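PDB 5WCE: DNA polymerase III subunit beta from Caulobacter crescentus, which probably encircles DNA as a ring-shaped head-to-tail homodimer, tethering DNA polymerases and other proteins to it and so conferring processivity. Local coordinates for residues V298-I303 with D322-P327; A266-L271 with E350-D355; D274-A279 with E317-D322. All blocks are in the same frame, centred on the assembly; numbering follows the deposited sequence.

Contact 1 (V298-I303 with D322-P327); sequences VEPGRI and DYDGEP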
loop_
_atom_site.group_PDB
_atom_site.type_symbol
_atom_site.label_atom_id
_atom_site.label_comp_id
_atom_site.label_asym_id
_atom_site.label_seq_id
_atom_site.Cartn_x
_atom_site.Cartn_y
_atom_site.Cartn_z
ATOM N N VAL A 298 -16.333 -34.299 0.610
ATOM C CA VAL A 298 -17.681 -34.090 1.111
ATOM C C VAL A 298 -18.271 -35.462 1.449
ATOM O O VAL A 298 -18.183 -36.412 0.660
ATOM C CB VAL A 298 -18.566 -33.364 0.033
ATOM C CG1 VAL A 298 -19.932 -33.051 0.547
ATOM C CG2 VAL A 298 -17.899 -32.058 -0.399
ATOM N N GLU A 299 -18.842 -35.541 2.639
ATOM C CA GLU A 299 -19.566 -36.701 3.106
ATOM C C GLU A 299 -20.692 -36.242 4.011
ATOM O O GLU A 299 -20.689 -35.098 4.446
ATOM C CB GLU A 299 -18.595 -37.655 3.861
ATOM C CG GLU A 299 -18.023 -37.047 5.134
ATOM C CD GLU A 299 -16.993 -37.950 5.847
ATOM O OE1 GLU A 299 -17.408 -39.009 6.338
ATOM O OE2 GLU A 299 -15.801 -37.573 5.892
ATOM N N PRO A 300 -21.631 -37.153 4.387
ATOM C CA PRO A 300 -22.641 -36.721 5.335
ATOM C C PRO A 300 -22.047 -36.069 6.559
ATOM O O PRO A 300 -21.076 -36.574 7.159
ATOM C CB PRO A 300 -23.381 -38.029 5.685
ATOM C CG PRO A 300 -23.324 -38.793 4.387
ATOM C CD PRO A 300 -21.966 -38.461 3.778
ATOM N N GLY A 301 -22.575 -34.913 6.920
ATOM C CA GLY A 301 -22.083 -34.167 8.071
ATOM C C GLY A 301 -20.796 -33.349 7.980
ATOM O O GLY A 301 -20.491 -32.623 8.928
ATOM N N ARG A 302 -20.020 -33.454 6.896
ATOM C CA ARG A 302 -18.637 -32.956 6.961
ATOM C C ARG A 302 -18.009 -32.677 5.617
ATOM O O ARG A 302 -18.212 -33.395 4.628
ATOM C CB ARG A 302 -17.806 -33.994 7.771
ATOM C CG ARG A 302 -16.327 -33.826 7.767
ATOM C CD ARG A 302 -15.610 -34.880 8.611
ATOM N NE ARG A 302 -16.010 -34.829 10.004
ATOM C CZ ARG A 302 -15.638 -35.716 10.920
ATOM N NH1 ARG A 302 -14.831 -36.719 10.597
ATOM N NH2 ARG A 302 -16.058 -35.573 12.180
ATOM N N ILE A 303 -17.195 -31.628 5.595
ATOM C CA ILE A 303 -16.245 -31.411 4.514
ATOM C C ILE A 303 -14.874 -31.468 5.121
ATOM O O ILE A 303 -14.595 -30.740 6.094
ATOM C CB ILE A 303 -16.445 -30.066 3.816
ATOM C CG1 ILE A 303 -17.815 -30.001 3.193
ATOM C CG2 ILE A 303 -15.359 -29.871 2.738
ATOM C CD1 ILE A 303 -18.112 -28.719 2.486
ATOM N N ASP A 322 -24.134 -29.277 6.896
ATOM C CA ASP A 322 -25.425 -29.908 6.753
ATOM C C ASP A 322 -25.546 -30.543 5.364
ATOM O O ASP A 322 -25.844 -29.836 4.342
ATOM C CB ASP A 322 -26.503 -28.837 6.945
ATOM C CG ASP A 322 -27.887 -29.413 7.167
ATOM O OD1 ASP A 322 -28.060 -30.622 7.258
ATOM O OD2 ASP A 322 -28.818 -28.622 7.409
ATOM N N TYR A 323 -25.372 -31.871 5.323
ATOM C CA TYR A 323 -25.439 -32.671 4.100
ATOM C C TYR A 323 -25.717 -34.141 4.392
ATOM O O TYR A 323 -25.102 -34.683 5.296
ATOM C CB TYR A 323 -24.106 -32.534 3.342
ATOM C CG TYR A 323 -24.008 -33.318 2.073
ATOM C CD1 TYR A 323 -24.785 -32.984 0.986
ATOM C CD2 TYR A 323 -23.135 -34.415 1.941
ATOM C CE1 TYR A 323 -24.714 -33.688 -0.205
ATOM C CE2 TYR A 323 -23.082 -35.141 0.758
ATOM C CZ TYR A 323 -23.842 -34.763 -0.335
ATOM O OH TYR A 323 -23.803 -35.450 -1.552
ATOM N N ASP A 324 -26.554 -34.808 3.603
ATOM C CA ASP A 324 -26.745 -36.248 3.790
ATOM C C ASP A 324 -26.817 -37.041 2.506
ATOM O O ASP A 324 -27.493 -38.106 2.434
ATOM C CB ASP A 324 -28.016 -36.521 4.632
ATOM C CG ASP A 324 -27.999 -37.919 5.324
ATOM O OD1 ASP A 324 -26.921 -38.500 5.582
ATOM O OD2 ASP A 324 -29.076 -38.442 5.641
ATOM N N GLY A 325 -26.125 -36.580 1.495
ATOM C CA GLY A 325 -26.065 -37.314 0.233
ATOM C C GLY A 325 -24.863 -38.229 0.099
ATOM O O GLY A 325 -24.187 -38.576 1.091
ATOM N N GLU A 326 -24.584 -38.581 -1.144
ATOM C CA GLU A 326 -23.491 -39.438 -1.490
ATOM C C GLU A 326 -22.175 -38.678 -1.227
ATOM O O GLU A 326 -22.128 -37.486 -1.420
ATOM C CB GLU A 326 -23.602 -39.780 -2.988
ATOM C CG GLU A 326 -22.604 -40.794 -3.462
ATOM C CD GLU A 326 -22.654 -41.068 -4.955
ATOM O OE1 GLU A 326 -23.631 -40.632 -5.618
ATOM O OE2 GLU A 326 -21.700 -41.762 -5.416
ATOM N N PRO A 327 -21.126 -39.371 -0.771
ATOM C CA PRO A 327 -19.825 -38.731 -0.636
ATOM C C PRO A 327 -19.189 -38.451 -1.978
ATOM O O PRO A 327 -19.438 -39.181 -2.929
ATOM C CB PRO A 327 -18.993 -39.735 0.176
ATOM C CG PRO A 327 -19.732 -41.007 0.140
ATOM C CD PRO A 327 -21.155 -40.742 -0.229
#
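The carbonyl oxygen of Y323 is held by two successive residues at the tip of a beta hairpin: G301 N donates a hydrogen bond to it at 3.0 Å, and P300 CA makes a CA-H...O contact with the same oxygen at 3.2 Å. The type II turn E299-R302 closes this hairpin between strands 293-299 and 302-308, with P300 and G301 at its corners. G301 takes the positive phi (78°) of the turn, and its N-H is directed at Y323 rather than used within the hairpin. The loop 322-327 thereby wraps the hairpin end of the four-stranded sheet before entering strand 328-333.

V298 CG1, anti to the backbone N (chi1 -176°), reaches Y323 CD2 at 3.8 Å in an off-centre CH-pi contact, the two side chains crossing at about a right angle. E299 O lies at the edge of the same ring, 3.6 Å from CD2. Over the centre of one face stands G325 N, 3.3 Å above the plane, because the loop folds back on its own tyrosine. V298 and Y323 both also pack on L269 of strand 267-272. P300 CG rests 3.4 Å from G325 O, while P327 CA comes within 3.1 Å of V298 O. The phenol is fixed at its far end, where Y323 OH donates to E326 O at 2.6 Å.

Contact 2 (A266-L271 with E350-D355); sequences AKILTL and EFRFAD
K267 and F353 face each other as a hydrogen-bonded pair of an antiparallel ladder, in which strand 267-272, at one edge of an eight-stranded sheet, runs beside strand 348-353. Both A266 and K267 stand opposite F353, a classic beta bulge at the start of the strand. From here the lysine chain follows the backbone of 353-354. K267 CB lies 3.4 Å from F353 O, and CG stays near that oxygen. K267 CD has passed on to A354 O at 3.5 Å, with CE also close to it. A bend at chi4 (75°) then turns K267 NZ back to donate to A354 O at 3.2 Å, from 38° above the carbonyl plane.

On the same face as K267 the neighbours are apolar. L269 CD1 meets F353 CE1 at 3.9 Å, and L271 CD2 touches F351 CE1 at the same distance of 3.9 Å. F328 packs edge-to-face on F353 to extend this layer.

The other face carries an ion pair. R352 approaches E350 side-on, and a single oxygen, OE2, accepts from NE at 2.6 Å and from NH2 at 2.7 Å. I268 CG2 packs 3.7 Å from that oxygen, and I268 runs alongside R352, pointing the same way. E350 OE1 accepts from a water that also bonds T270 OG1. An alanine in place of E350 would probably leave the R352 guanidinium without its mate and freer to turn, and would probably also lose the water link to T270. The strand pair is thus two-sided: the leucines and phenylalanines bury one face, while the doubly gripped carboxylate, probably kept ionised by the arginine, belongs to the more open one.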
loop_
_atom_site.group_PDB
_atom_site.type_symbol
_atom_site.label_atom_id
_atom_site.label_comp_id
_atom_site.label_asym_id
_atom_site.label_seq_id
_atom_site.Cartn_x
_atom_site.Cartn_y
_atom_site.Cartn_z
ATOM N N ALA A 266 -28.404 -31.445 -7.605
ATOM C CA ALA A 266 -29.274 -32.063 -6.566
ATOM C C ALA A 266 -28.546 -32.340 -5.252
ATOM O O ALA A 266 -29.216 -32.570 -4.258
ATOM C CB ALA A 266 -29.875 -33.372 -7.107
ATOM N N LYS A 267 -27.217 -32.315 -5.213
ATOM C CA LYS A 267 -26.476 -32.531 -3.954
ATOM C C LYS A 267 -26.367 -31.166 -3.253
ATOM O O LYS A 267 -25.516 -30.329 -3.612
ATOM C CB LYS A 267 -25.097 -33.119 -4.186
ATOM C CG LYS A 267 -25.117 -34.492 -4.812
ATOM C CD LYS A 267 -23.707 -34.980 -5.067
ATOM C CE LYS A 267 -23.675 -36.450 -5.484
ATOM N NZ LYS A 267 -24.153 -36.522 -6.885
ATOM N N ILE A 268 -27.266 -30.934 -2.301
ATOM C CA ILE A 268 -27.384 -29.632 -1.686
ATOM C C ILE A 268 -26.789 -29.709 -0.316
ATOM O O ILE A 268 -27.100 -30.612 0.426
ATOM C CB ILE A 268 -28.841 -29.163 -1.653
ATOM C CG1 ILE A 268 -29.364 -29.121 -3.113
ATOM C CG2 ILE A 268 -28.938 -27.807 -0.951
ATOM C CD1 ILE A 268 -30.797 -28.731 -3.288
ATOM N N LEU A 269 -25.960 -28.712 0.007
ATOM C CA LEU A 269 -25.249 -28.654 1.252
ATOM C C LEU A 269 -25.326 -27.214 1.797
ATOM O O LEU A 269 -25.130 -26.279 1.052
ATOM C CB LEU A 269 -23.811 -29.053 0.882
ATOM C CG LEU A 269 -22.660 -29.062 1.827
ATOM C CD1 LEU A 269 -21.609 -30.001 1.229
ATOM C CD2 LEU A 269 -22.151 -27.637 2.129
ATOM N N THR A 270 -25.566 -27.064 3.077
ATOM C CA THR A 270 -25.555 -25.763 3.738
ATOM C C THR A 270 -24.492 -25.745 4.825
ATOM O O THR A 270 -24.239 -26.756 5.536
ATOM C CB THR A 270 -26.931 -25.410 4.338
ATOM O OG1 THR A 270 -27.936 -25.469 3.315
ATOM C CG2 THR A 270 -26.939 -23.983 4.831
ATOM N N LEU A 271 -23.844 -24.597 4.966
ATOM C CA LEU A 271 -22.788 -24.485 5.939
ATOM C C LEU A 271 -22.714 -23.078 6.558
ATOM O O LEU A 271 -23.290 -22.082 6.032
ATOM C CB LEU A 271 -21.477 -24.938 5.314
ATOM C CG LEU A 271 -20.954 -24.249 4.029
ATOM C CD1 LEU A 271 -20.524 -22.785 4.285
ATOM C CD2 LEU A 271 -19.788 -25.009 3.430
ATOM N N GLU A 350 -25.227 -21.740 0.881
ATOM C CA GLU A 350 -25.757 -22.975 0.308
ATOM C C GLU A 350 -25.039 -23.278 -0.976
ATOM O O GLU A 350 -25.004 -22.432 -1.926
ATOM C CB GLU A 350 -27.271 -22.881 0.053
ATOM C CG GLU A 350 -27.896 -24.106 -0.583
ATOM C CD GLU A 350 -29.398 -23.936 -0.836
ATOM O OE1 GLU A 350 -30.065 -23.354 -0.007
ATOM O OE2 GLU A 350 -29.912 -24.329 -1.909
ATOM N N PHE A 351 -24.526 -24.509 -1.054
ATOM C CA PHE A 351 -23.841 -25.008 -2.231
ATOM C C PHE A 351 -24.681 -26.103 -2.865
ATOM O O PHE A 351 -25.233 -26.983 -2.145
ATOM C CB PHE A 351 -22.494 -25.628 -1.850
ATOM C CG PHE A 351 -21.461 -24.644 -1.460
ATOM C CD1 PHE A 351 -21.569 -23.937 -0.227
ATOM C CD2 PHE A 351 -20.354 -24.430 -2.255
ATOM C CE1 PHE A 351 -20.570 -23.049 0.153
ATOM C CE2 PHE A 351 -19.379 -23.531 -1.867
ATOM C CZ PHE A 351 -19.521 -22.813 -0.691
ATOM N N ARG A 352 -24.766 -26.072 -4.187
ATOM C CA ARG A 352 -25.443 -27.125 -4.969
ATOM C C ARG A 352 -24.481 -27.767 -5.960
ATOM O O ARG A 352 -24.006 -27.121 -6.902
ATOM C CB ARG A 352 -26.676 -26.589 -5.678
ATOM C CG ARG A 352 -27.582 -25.838 -4.717
ATOM C CD ARG A 352 -28.936 -25.536 -5.349
ATOM N NE ARG A 352 -29.726 -24.722 -4.438
ATOM C CZ ARG A 352 -30.811 -24.032 -4.784
ATOM N NH1 ARG A 352 -31.271 -24.048 -6.034
ATOM N NH2 ARG A 352 -31.471 -23.318 -3.877
ATOM N N PHE A 353 -24.219 -29.050 -5.764
ATOM C CA PHE A 353 -23.268 -29.796 -6.563
ATOM C C PHE A 353 -23.983 -30.828 -7.427
ATOM O O PHE A 353 -25.094 -31.273 -7.091
ATOM C CB PHE A 353 -22.305 -30.594 -5.650
ATOM C CG PHE A 353 -21.531 -29.790 -4.643
ATOM C CD1 PHE A 353 -22.031 -29.541 -3.383
ATOM C CD2 PHE A 353 -20.254 -29.324 -4.945
ATOM C CE1 PHE A 353 -21.294 -28.827 -2.440
ATOM C CE2 PHE A 353 -19.519 -28.609 -3.978
ATOM C CZ PHE A 353 -20.028 -28.368 -2.741
ATOM N N ALA A 354 -23.378 -31.164 -8.552
ATOM C CA ALA A 354 -23.828 -32.306 -9.378
ATOM C C ALA A 354 -22.716 -33.354 -9.271
ATOM O O ALA A 354 -22.657 -34.033 -8.268
ATOM C CB ALA A 354 -24.141 -31.899 -10.790
ATOM N N ASP A 355 -21.842 -33.503 -10.256
ATOM C CA ASP A 355 -20.699 -34.425 -10.157
ATOM C C ASP A 355 -19.441 -33.580 -9.979
ATOM O O ASP A 355 -19.514 -32.328 -10.085
ATOM C CB ASP A 355 -20.632 -35.357 -11.370
ATOM C CG ASP A 355 -20.542 -34.635 -12.651
ATOM O OD1 ASP A 355 -19.453 -34.156 -12.989
ATOM O OD2 ASP A 355 -21.583 -34.528 -13.334
HETATM O O HOH W 1 -29.969 -23.681 2.538
#

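Contact 3 (D274-A279 with E317-D322); sequences DLFAKA and EEVEVD
V319 projects from strand 314-320 into a shallow hollow on helix 273-284, lined by L275, F276 and A279. The axes of helix 274-279 and strand 317-320 run nearly antiparallel, at 171°, and come within 9.2 Å of each other. Such a helix laid over a sheet is the basic layer of the fold repeated in these DNA-encircling processivity rings, whose sheets face outward and whose helices line the central hole.

The two methyls of V319 divide the hollow between them. V319 CG1, anti to the backbone N (chi1 180°), lies toward the first turn: it approaches L275 CD2 at 4.2 Å and the edge of the F276 ring, near its plane, with F276 CD1 4.4 Å away. V319 CG2 instead meets A279 CB at 3.6 Å, one helical turn beyond L275.

A279 provides the answering bump. Its single methyl fits between V319 and the side chain of E317, which lies on the same side of the strand two residues back, and so touches both. The extended glutamate places its carboxylate against this small residue, E317 CD being 3.5 Å from A279 CB. E317 OE1 comes as close as 3.7 Å to A279 CA, a helix backbone atom. F276 also packs on L305 of strand 302-308 and on L337 and C341 of helix 334-343.

No hydrogen bond passes directly between 274-279 and 317-322, where the fit rests on shape and apolar burial; the polar tie to the helix comes further along it, where the buried carboxylate of E317 forms a salt bridge with R282. E318 and E320 form salt bridges to R111 of the second subunit, and E317 pairs with a strand of that subunit: the apolar layer backs the dimer interface.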
loop_
_atom_site.group_PDB
_atom_site.type_symbol
_atom_site.label_atom_id
_atom_site.label_comp_id
_atom_site.label_asym_id
_atom_site.label_seq_id
_atom_site.Cartn_x
_atom_site.Cartn_y
_atom_site.Cartn_z
ATOM N N ASP A 274 -18.912 -18.142 7.570
ATOM C CA ASP A 274 -17.732 -17.558 8.227
ATOM C C ASP A 274 -16.766 -18.655 8.692
ATOM O O ASP A 274 -15.585 -18.555 8.426
ATOM C CB ASP A 274 -18.116 -16.676 9.406
ATOM C CG ASP A 274 -16.884 -15.935 9.991
ATOM O OD1 ASP A 274 -16.171 -15.236 9.242
ATOM O OD2 ASP A 274 -16.608 -16.112 11.170
ATOM N N LEU A 275 -17.257 -19.694 9.344
ATOM C CA LEU A 275 -16.376 -20.758 9.821
ATOM C C LEU A 275 -15.695 -21.441 8.618
ATOM O O LEU A 275 -14.495 -21.686 8.615
ATOM C CB LEU A 275 -17.101 -21.761 10.687
ATOM C CG LEU A 275 -16.270 -23.015 11.011
ATOM C CD1 LEU A 275 -14.952 -22.663 11.742
ATOM C CD2 LEU A 275 -17.105 -24.032 11.758
ATOM N N PHE A 276 -16.456 -21.681 7.562
ATOM C CA PHE A 276 -15.914 -22.376 6.395
ATOM C C PHE A 276 -14.842 -21.541 5.709
ATOM O O PHE A 276 -13.788 -22.047 5.392
ATOM C CB PHE A 276 -17.050 -22.759 5.414
ATOM C CG PHE A 276 -16.577 -23.462 4.182
ATOM C CD1 PHE A 276 -16.207 -24.786 4.231
ATOM C CD2 PHE A 276 -16.579 -22.815 2.960
ATOM C CE1 PHE A 276 -15.808 -25.449 3.076
ATOM C CE2 PHE A 276 -16.234 -23.485 1.805
ATOM C CZ PHE A 276 -15.803 -24.802 1.878
ATOM N N ALA A 277 -15.126 -20.260 5.492
ATOM C CA ALA A 277 -14.185 -19.364 4.890
ATOM C C ALA A 277 -12.861 -19.302 5.705
ATOM O O ALA A 277 -11.777 -19.332 5.135
ATOM C CB ALA A 277 -14.794 -17.973 4.755
ATOM N N LYS A 278 -12.975 -19.251 7.034
ATOM C CA LYS A 278 -11.781 -19.227 7.886
ATOM C C LYS A 278 -10.973 -20.477 7.740
ATOM O O LYS A 278 -9.740 -20.405 7.700
ATOM C CB LYS A 278 -12.126 -18.953 9.357
ATOM C CG LYS A 278 -12.394 -17.477 9.562
ATOM C CD LYS A 278 -12.976 -17.224 10.931
ATOM C CE LYS A 278 -13.229 -15.739 11.108
ATOM N NZ LYS A 278 -14.072 -15.640 12.323
ATOM N N ALA A 279 -11.662 -21.611 7.608
ATOM C CA ALA A 279 -10.997 -22.890 7.413
ATOM C C ALA A 279 -10.323 -22.957 6.064
ATOM O O ALA A 279 -9.179 -23.361 6.006
ATOM C CB ALA A 279 -11.946 -24.056 7.601
ATOM N N GLU A 317 -8.204 -29.537 7.260
ATOM C CA GLU A 317 -9.184 -29.140 8.279
ATOM C C GLU A 317 -10.550 -29.725 8.024
ATOM O O GLU A 317 -11.021 -29.704 6.869
ATOM C CB GLU A 317 -9.261 -27.602 8.424
ATOM C CG GLU A 317 -10.246 -27.130 9.469
ATOM C CD GLU A 317 -10.000 -25.727 9.945
ATOM O OE1 GLU A 317 -8.966 -25.118 9.588
ATOM O OE2 GLU A 317 -10.843 -25.214 10.723
ATOM N N GLU A 318 -11.181 -30.258 9.087
ATOM C CA GLU A 318 -12.577 -30.748 8.989
ATOM C C GLU A 318 -13.537 -29.656 9.426
ATOM O O GLU A 318 -13.296 -28.941 10.404
ATOM C CB GLU A 318 -12.804 -31.971 9.839
ATOM C CG GLU A 318 -11.812 -33.079 9.557
ATOM C CD GLU A 318 -11.914 -34.256 10.516
ATOM O OE1 GLU A 318 -12.539 -34.121 11.593
ATOM O OE2 GLU A 318 -11.343 -35.314 10.176
ATOM N N VAL A 319 -14.603 -29.502 8.655
ATOM C CA VAL A 319 -15.680 -28.537 8.946
ATOM C C VAL A 319 -17.007 -29.298 8.923
ATOM O O VAL A 319 -17.304 -30.013 7.962
ATOM C CB VAL A 319 -15.731 -27.402 7.914
ATOM C CG1 VAL A 319 -16.878 -26.449 8.279
ATOM C CG2 VAL A 319 -14.396 -26.648 7.880
ATOM N N GLU A 320 -17.766 -29.179 10.003
ATOM C CA GLU A 320 -19.114 -29.772 10.066
ATOM C C GLU A 320 -20.063 -28.993 9.117
ATOM O O GLU A 320 -20.012 -27.776 9.040
ATOM C CB GLU A 320 -19.648 -29.807 11.524
ATOM C CG GLU A 320 -18.629 -30.463 12.486
ATOM C CD GLU A 320 -18.253 -31.878 12.014
ATOM O OE1 GLU A 320 -19.202 -32.624 11.633
ATOM O OE2 GLU A 320 -17.030 -32.254 11.964
ATOM N N VAL A 321 -20.838 -29.712 8.343
ATOM C CA VAL A 321 -21.780 -29.088 7.400
ATOM C C VAL A 321 -23.077 -29.888 7.448
ATOM O O VAL A 321 -23.111 -30.988 7.982
ATOM C CB VAL A 321 -21.269 -28.984 5.949
ATOM C CG1 VAL A 321 -19.936 -28.238 5.890
ATOM C CG2 VAL A 321 -21.180 -30.377 5.303
ATOM N N ASP A 322 -24.134 -29.277 6.896
ATOM C CA ASP A 322 -25.425 -29.908 6.753
ATOM C C ASP A 322 -25.546 -30.543 5.364
ATOM O O ASP A 322 -25.844 -29.836 4.342
ATOM C CB ASP A 322 -26.503 -28.837 6.945
ATOM C CG ASP A 322 -27.887 -29.413 7.167
ATOM O OD1 ASP A 322 -28.060 -30.622 7.258
ATOM O OD2 ASP A 322 -28.818 -28.622 7.409
#

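Overall arrangement
All three contacts lie in the C-terminal domain, on the same side of the chain's centre. Contacts 1 and 2 have centres about 9 Å apart and interlock: V298 CG1 packs 3.5 Å from L269 CD1, and D322 N probably bonds T270 O at 2.9 Å, tying the loop after strand 314-320 to the edge strand. Contact 3, with its centre about 13 Å from that of contact 1 and 15 Å from that of contact 2, shares D322 with contact 1. Strand 267-272 leads directly into its helix, and L271 CD2 reaches F276 CG at 3.6 Å. Contacts 1 and 3 both reach the second subunit, contact 1 through R302 alone, whereas no other chain touches contact 2.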